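Local coordinates for protein GRMZM2G135359 pseudokinase (Zea mays, PDB 6CPY) that is a receptor-like pseudokinase, represented here by its kinase-fold domain, for which ATP binding and protein kinase activity are only presumed, at residues R285-K288 with K289-Q292; P291-K294 with E295-A298; C276-V279 with R280-D284. One frame throughout, in Å; residues are numbered along the deposited sequence.

How the contacts relate
Taken from the N terminus, the three contacts follow two consecutive helices and the loop between them in the C-terminal lobe of the kinase fold. Contact 3 spans the last turns of helix 269-282 and the residues just beyond. Contact 1 then closes the tight turn of the connecting loop, and contact 2 closes the first turn of helix 293-304. None encloses or crosses another; contacts 1 and 2 overlap at Pro291 and Gln292. The loop nevertheless doubles back: Arg290 of contact 1 returns to the end of contact 3. The two helices meet directly where Val296 CG2 of contact 2 lies 3.8 Å from Cys282 SG of contact 3. Helix 214-230 is touched by all three contacts.

Contact 1 of 3, residues R285-K288 with K289-Q292; sequences RDPK and KRPQ
Lys289 curls back across its own turn to Asp286, where NZ stands 2.8 Å from OD2 in a salt bridge that uses the anti lone pair, the one turned from OD1. A bend at the last torsion of the lysine chain (chi4 78°) turns NZ in to that oxygen. The two side chains cross at about a right angle. The other carboxylate oxygen, OD1, takes Lys288 N at 3.1 Å from above the carboxylate plane, making an Asx turn. In the backbone of the same turn, Lys289 N bonds to Asp286 O at 3.0 Å, and Arg290 N reaches Pro287 O weakly. Arg290 runs alongside Pro287 with one guanidinium face over the proline CA, 3.7 Å from the plane, and with NH1 3.9 Å from Pro287 CB. Its polar end is set from further out, NE giving to Asp284 O and NH1 to Glu215 O at the start of helix 214-230. The sequence Asp-Pro-Lys-Lys-Arg-Pro matches a kinase-family signature whose arginine commonly pairs with the glutamate of the APE motif; the two carbonyls take it here. One carboxylate thus serves turn and ammonium together, which probably favours its charged form.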
# COMPACT_ATOMS: atom_id res chain seq x y z
N ARG A 285 19.84 7.15 -10.23
CA ARG A 285 19.21 8.33 -10.80
C ARG A 285 18.79 8.17 -12.26
O ARG A 285 17.91 8.89 -12.73
CB ARG A 285 20.12 9.54 -10.64
CG ARG A 285 20.20 10.03 -9.21
CD ARG A 285 21.22 11.15 -9.08
NE ARG A 285 21.36 11.61 -7.70
CZ ARG A 285 20.62 12.56 -7.13
NH1 ARG A 285 19.66 13.19 -7.80
NH2 ARG A 285 20.85 12.90 -5.87
N ASP A 286 19.43 7.24 -12.96
CA ASP A 286 19.09 6.93 -14.34
C ASP A 286 18.09 5.77 -14.35
O ASP A 286 18.48 4.63 -14.08
CB ASP A 286 20.36 6.55 -15.11
CG ASP A 286 20.09 6.14 -16.55
OD1 ASP A 286 18.93 6.22 -17.00
OD2 ASP A 286 21.06 5.73 -17.23
N PRO A 287 16.82 6.04 -14.69
CA PRO A 287 15.79 4.99 -14.66
C PRO A 287 16.09 3.76 -15.51
O PRO A 287 15.64 2.67 -15.18
CB PRO A 287 14.53 5.70 -15.16
CG PRO A 287 14.77 7.14 -14.87
CD PRO A 287 16.24 7.34 -15.09
N LYS A 288 16.85 3.93 -16.60
CA LYS A 288 17.21 2.80 -17.47
C LYS A 288 18.14 1.80 -16.78
O LYS A 288 18.14 0.62 -17.12
CB LYS A 288 17.87 3.27 -18.77
CG LYS A 288 16.98 4.08 -19.68
CD LYS A 288 17.74 4.55 -20.91
CE LYS A 288 17.02 5.67 -21.64
NZ LYS A 288 17.02 6.94 -20.86
N LYS A 289 18.94 2.29 -15.82
CA LYS A 289 19.87 1.43 -15.08
C LYS A 289 19.22 0.63 -13.95
O LYS A 289 19.86 -0.25 -13.39
CB LYS A 289 21.02 2.26 -14.50
CG LYS A 289 21.99 2.83 -15.52
CD LYS A 289 23.25 3.35 -14.85
CE LYS A 289 24.12 4.17 -15.81
NZ LYS A 289 23.61 5.55 -16.02
N ARG A 290 17.97 0.93 -13.59
CA ARG A 290 17.30 0.22 -12.49
C ARG A 290 16.83 -1.15 -12.92
O ARG A 290 16.49 -1.35 -14.08
CB ARG A 290 16.10 1.00 -11.96
CG ARG A 290 16.46 2.34 -11.37
CD ARG A 290 15.23 3.18 -11.11
NE ARG A 290 15.61 4.57 -10.91
CZ ARG A 290 14.80 5.61 -11.08
NH1 ARG A 290 13.53 5.45 -11.44
NH2 ARG A 290 15.27 6.83 -10.88
N PRO A 291 16.78 -2.10 -11.98
CA PRO A 291 16.22 -3.41 -12.30
C PRO A 291 14.69 -3.38 -12.40
O PRO A 291 14.04 -2.43 -11.94
CB PRO A 291 16.68 -4.27 -11.12
CG PRO A 291 16.80 -3.32 -9.98
CD PRO A 291 17.25 -2.02 -10.59
N GLN A 292 14.14 -4.43 -13.01
CA GLN A 292 12.70 -4.65 -13.08
C GLN A 292 12.24 -5.22 -11.75
O GLN A 292 13.01 -5.88 -11.06
CB GLN A 292 12.37 -5.66 -14.19
CG GLN A 292 12.77 -5.23 -15.59
CD GLN A 292 11.78 -4.25 -16.20
OE1 GLN A 292 12.13 -3.11 -16.49
NE2 GLN A 292 10.54 -4.70 -16.39

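Contact 2 of 3, residues P291-K294 with E295-A298; sequences PQMK and EVAA
Val296 N bonds to Gln292 O at 3.0 Å, and this i to i+4 pairing opens helix 293-304, with Ala297 N on Met293 O and Ala298 N on Lys294 O continuing it. Gln292 is the N-cap, and Glu295, three residues on, closes back on it with a side-chain to backbone bond: its OE1 accepts Gln292 N at 2.8 Å through the anti lone pair, in a nearly straight bond (167° at the hydrogen). This resembles one part of a capping box, but the return bond from the N-cap side chain is absent, the end of the glutamine leading away from the turn. Glu295 N instead reaches the backbone oxygen Gln292 O, and only weakly. Glu295 can fold back to the cap because its CG stands beside its own nitrogen (chi1 -64°) and the chain then extends, carrying the carboxylate to Gln292, with OE1 3.5 Å from Gln292 CB and the amide and carboxylate planes turned 71° apart. A negative group placed here, at the start of the helix, probably also interacts favourably with the helix dipole. The inward side of the turn is apolar. Pro291 lays its ring against the valine, CG meeting Val296 CG2 at 3.6 Å, while its ring also touches Ser281 of the preceding helix. Met293, buried, packs on Ala155 and Leu158 of helix 144-164 and on Val218 and Tyr221 of helix 214-230, so the helix start is wedged between elements of the lobe. Bends at chi2 and chi3 bring the methionine methyl back toward its own helix, where CE rests 3.7 Å from Val296 CG1, the valine's other branch.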
# COMPACT_ATOMS: atom_id res chain seq x y z
N PRO A 291 16.78 -2.10 -11.98
CA PRO A 291 16.22 -3.41 -12.30
C PRO A 291 14.69 -3.38 -12.40
O PRO A 291 14.04 -2.43 -11.94
CB PRO A 291 16.68 -4.27 -11.12
CG PRO A 291 16.80 -3.32 -9.98
CD PRO A 291 17.25 -2.02 -10.59
N GLN A 292 14.14 -4.43 -13.01
CA GLN A 292 12.70 -4.65 -13.08
C GLN A 292 12.24 -5.22 -11.75
O GLN A 292 13.01 -5.88 -11.06
CB GLN A 292 12.37 -5.66 -14.19
CG GLN A 292 12.77 -5.23 -15.59
CD GLN A 292 11.78 -4.25 -16.20
OE1 GLN A 292 12.13 -3.11 -16.49
NE2 GLN A 292 10.54 -4.70 -16.39
N MET A 293 10.98 -5.01 -11.41
CA MET A 293 10.49 -5.46 -10.11
C MET A 293 10.57 -6.98 -9.95
O MET A 293 10.82 -7.49 -8.85
CB MET A 293 9.05 -4.97 -9.89
CG MET A 293 8.67 -4.91 -8.43
SD MET A 293 9.75 -3.85 -7.45
CE MET A 293 9.80 -4.84 -5.96
N LYS A 294 10.37 -7.72 -11.05
CA LYS A 294 10.51 -9.17 -11.04
C LYS A 294 11.94 -9.58 -10.63
O LYS A 294 12.13 -10.53 -9.88
CB LYS A 294 10.15 -9.76 -12.42
CG LYS A 294 10.30 -11.27 -12.53
CD LYS A 294 9.87 -11.78 -13.91
CE LYS A 294 10.93 -12.66 -14.56
NZ LYS A 294 11.25 -13.90 -13.80
N GLU A 295 12.93 -8.84 -11.12
CA GLU A 295 14.33 -9.11 -10.77
C GLU A 295 14.60 -8.77 -9.30
O GLU A 295 15.30 -9.50 -8.59
CB GLU A 295 15.26 -8.31 -11.69
CG GLU A 295 15.14 -8.73 -13.15
CD GLU A 295 15.83 -7.78 -14.11
OE1 GLU A 295 15.70 -6.55 -13.96
OE2 GLU A 295 16.48 -8.28 -15.06
N VAL A 296 14.03 -7.66 -8.84
CA VAL A 296 14.16 -7.24 -7.44
C VAL A 296 13.61 -8.33 -6.52
O VAL A 296 14.27 -8.76 -5.57
CB VAL A 296 13.46 -5.89 -7.17
CG1 VAL A 296 13.45 -5.56 -5.69
CG2 VAL A 296 14.14 -4.76 -7.94
N ALA A 297 12.40 -8.81 -6.81
CA ALA A 297 11.79 -9.85 -5.97
C ALA A 297 12.60 -11.14 -5.95
O ALA A 297 12.75 -11.77 -4.91
CB ALA A 297 10.36 -10.12 -6.43
N ALA A 298 13.13 -11.53 -7.11
CA ALA A 298 13.96 -12.73 -7.22
C ALA A 298 15.23 -12.59 -6.38
O ALA A 298 15.59 -13.50 -5.63
CB ALA A 298 14.30 -13.01 -8.68

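Contact 3 of 3, residues C276-V279 with R280-D284; sequences CEVV and RSCID
With OG placed beside its own nitrogen (chi1 -60°), Ser281 turns its hydroxyl back along the helix to Glu277 O, and the oxygen receives OG at 3.2 Å. The same carbonyl also takes Ser281 N at 3.1 Å, and the two donors arrive from opposite faces of its plane, so a single residue grips the oxygen twice. An alanine here would probably leave Glu277 O held by this residue from one face of its plane alone, the side that OG now takes losing its donor. Ile283 is set differently: CG1 lies between nitrogen and carbonyl carbon (chi1 67°), which lays the branch against Val279 O, 3.3 Å away, and lets CD1 reach Val279 CG1 at 4.1 Å.

These groups lie on the closing turns of helix 269-282, whose i to i+4 bonds run through Arg280 N to Cys276 O and Cys282 N to Val278 O. The last joins Ile283 N to Val279 O at 3.0 Å, although Ile283 itself has already left helical torsions. Val279 and Ile283 face helix 214-230, meeting Leu225 and Met223 respectively, while Val278 packs on Met300 and Ile303 of helix 293-304; the stretch therefore sits between neighbouring helices of the lobe.

On its exposed side Arg280 sends its guanidinium past the helix end to Asp284. NH1 meets OD2 at 3.0 Å in a salt bridge, with the acceptor close to the guanidinium plane but the donor 39° out of the carboxylate plane. Asp284 OD1 accepts Asp286 N, so the carboxylate joins the helix side chain to the following loop, and the arginine's charge probably helps keep it ionised.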
# COMPACT_ATOMS: atom_id res chain seq x y z
N CYS A 276 21.55 -3.75 0.98
CA CYS A 276 21.97 -2.39 0.59
C CYS A 276 22.39 -2.29 -0.89
O CYS A 276 22.22 -1.24 -1.50
CB CYS A 276 23.07 -1.87 1.51
SG CYS A 276 22.51 -1.54 3.20
N GLU A 277 22.91 -3.37 -1.46
CA GLU A 277 23.17 -3.41 -2.91
C GLU A 277 21.87 -3.35 -3.72
O GLU A 277 21.80 -2.64 -4.72
CB GLU A 277 23.99 -4.65 -3.29
CG GLU A 277 25.41 -4.61 -2.73
CD GLU A 277 26.16 -5.94 -2.83
OE1 GLU A 277 25.51 -6.99 -3.03
OE2 GLU A 277 27.40 -5.93 -2.69
N VAL A 278 20.85 -4.07 -3.27
CA VAL A 278 19.51 -3.97 -3.88
C VAL A 278 19.04 -2.53 -3.85
O VAL A 278 18.60 -2.01 -4.87
CB VAL A 278 18.47 -4.87 -3.19
CG1 VAL A 278 17.07 -4.61 -3.75
CG2 VAL A 278 18.85 -6.33 -3.33
N VAL A 279 19.13 -1.87 -2.69
CA VAL A 279 18.76 -0.46 -2.58
C VAL A 279 19.49 0.34 -3.65
O VAL A 279 18.86 1.09 -4.40
CB VAL A 279 19.09 0.13 -1.19
CG1 VAL A 279 18.91 1.64 -1.20
CG2 VAL A 279 18.21 -0.49 -0.11
N ARG A 280 20.81 0.19 -3.73
CA ARG A 280 21.61 1.02 -4.64
C ARG A 280 21.15 0.87 -6.10
O ARG A 280 21.07 1.86 -6.82
CB ARG A 280 23.10 0.70 -4.52
CG ARG A 280 24.01 1.54 -5.41
CD ARG A 280 23.87 3.03 -5.20
NE ARG A 280 24.70 3.76 -6.18
CZ ARG A 280 24.35 4.00 -7.44
NH1 ARG A 280 23.17 3.60 -7.92
NH2 ARG A 280 25.18 4.66 -8.24
N SER A 281 20.85 -0.36 -6.51
CA SER A 281 20.39 -0.62 -7.88
C SER A 281 19.06 0.07 -8.15
O SER A 281 18.88 0.73 -9.18
CB SER A 281 20.22 -2.12 -8.12
OG SER A 281 21.45 -2.80 -7.93
N CYS A 282 18.13 -0.07 -7.20
CA CYS A 282 16.79 0.51 -7.34
C CYS A 282 16.78 2.04 -7.38
O CYS A 282 15.96 2.62 -8.08
CB CYS A 282 15.88 0.05 -6.18
SG CYS A 282 15.51 -1.71 -6.17
N ILE A 283 17.66 2.70 -6.62
CA ILE A 283 17.56 4.15 -6.49
C ILE A 283 18.48 4.93 -7.45
O ILE A 283 18.63 6.14 -7.30
CB ILE A 283 17.75 4.65 -5.04
CG1 ILE A 283 19.18 4.41 -4.54
CG2 ILE A 283 16.73 4.00 -4.12
CD1 ILE A 283 19.46 5.12 -3.23
N ASP A 284 19.07 4.22 -8.41
CA ASP A 284 19.94 4.86 -9.41
C ASP A 284 19.19 5.99 -10.10
O ASP A 284 18.04 5.82 -10.50
CB ASP A 284 20.44 3.85 -10.44
CG ASP A 284 21.66 4.36 -11.21
OD1 ASP A 284 21.50 5.24 -12.09
OD2 ASP A 284 22.77 3.88 -10.92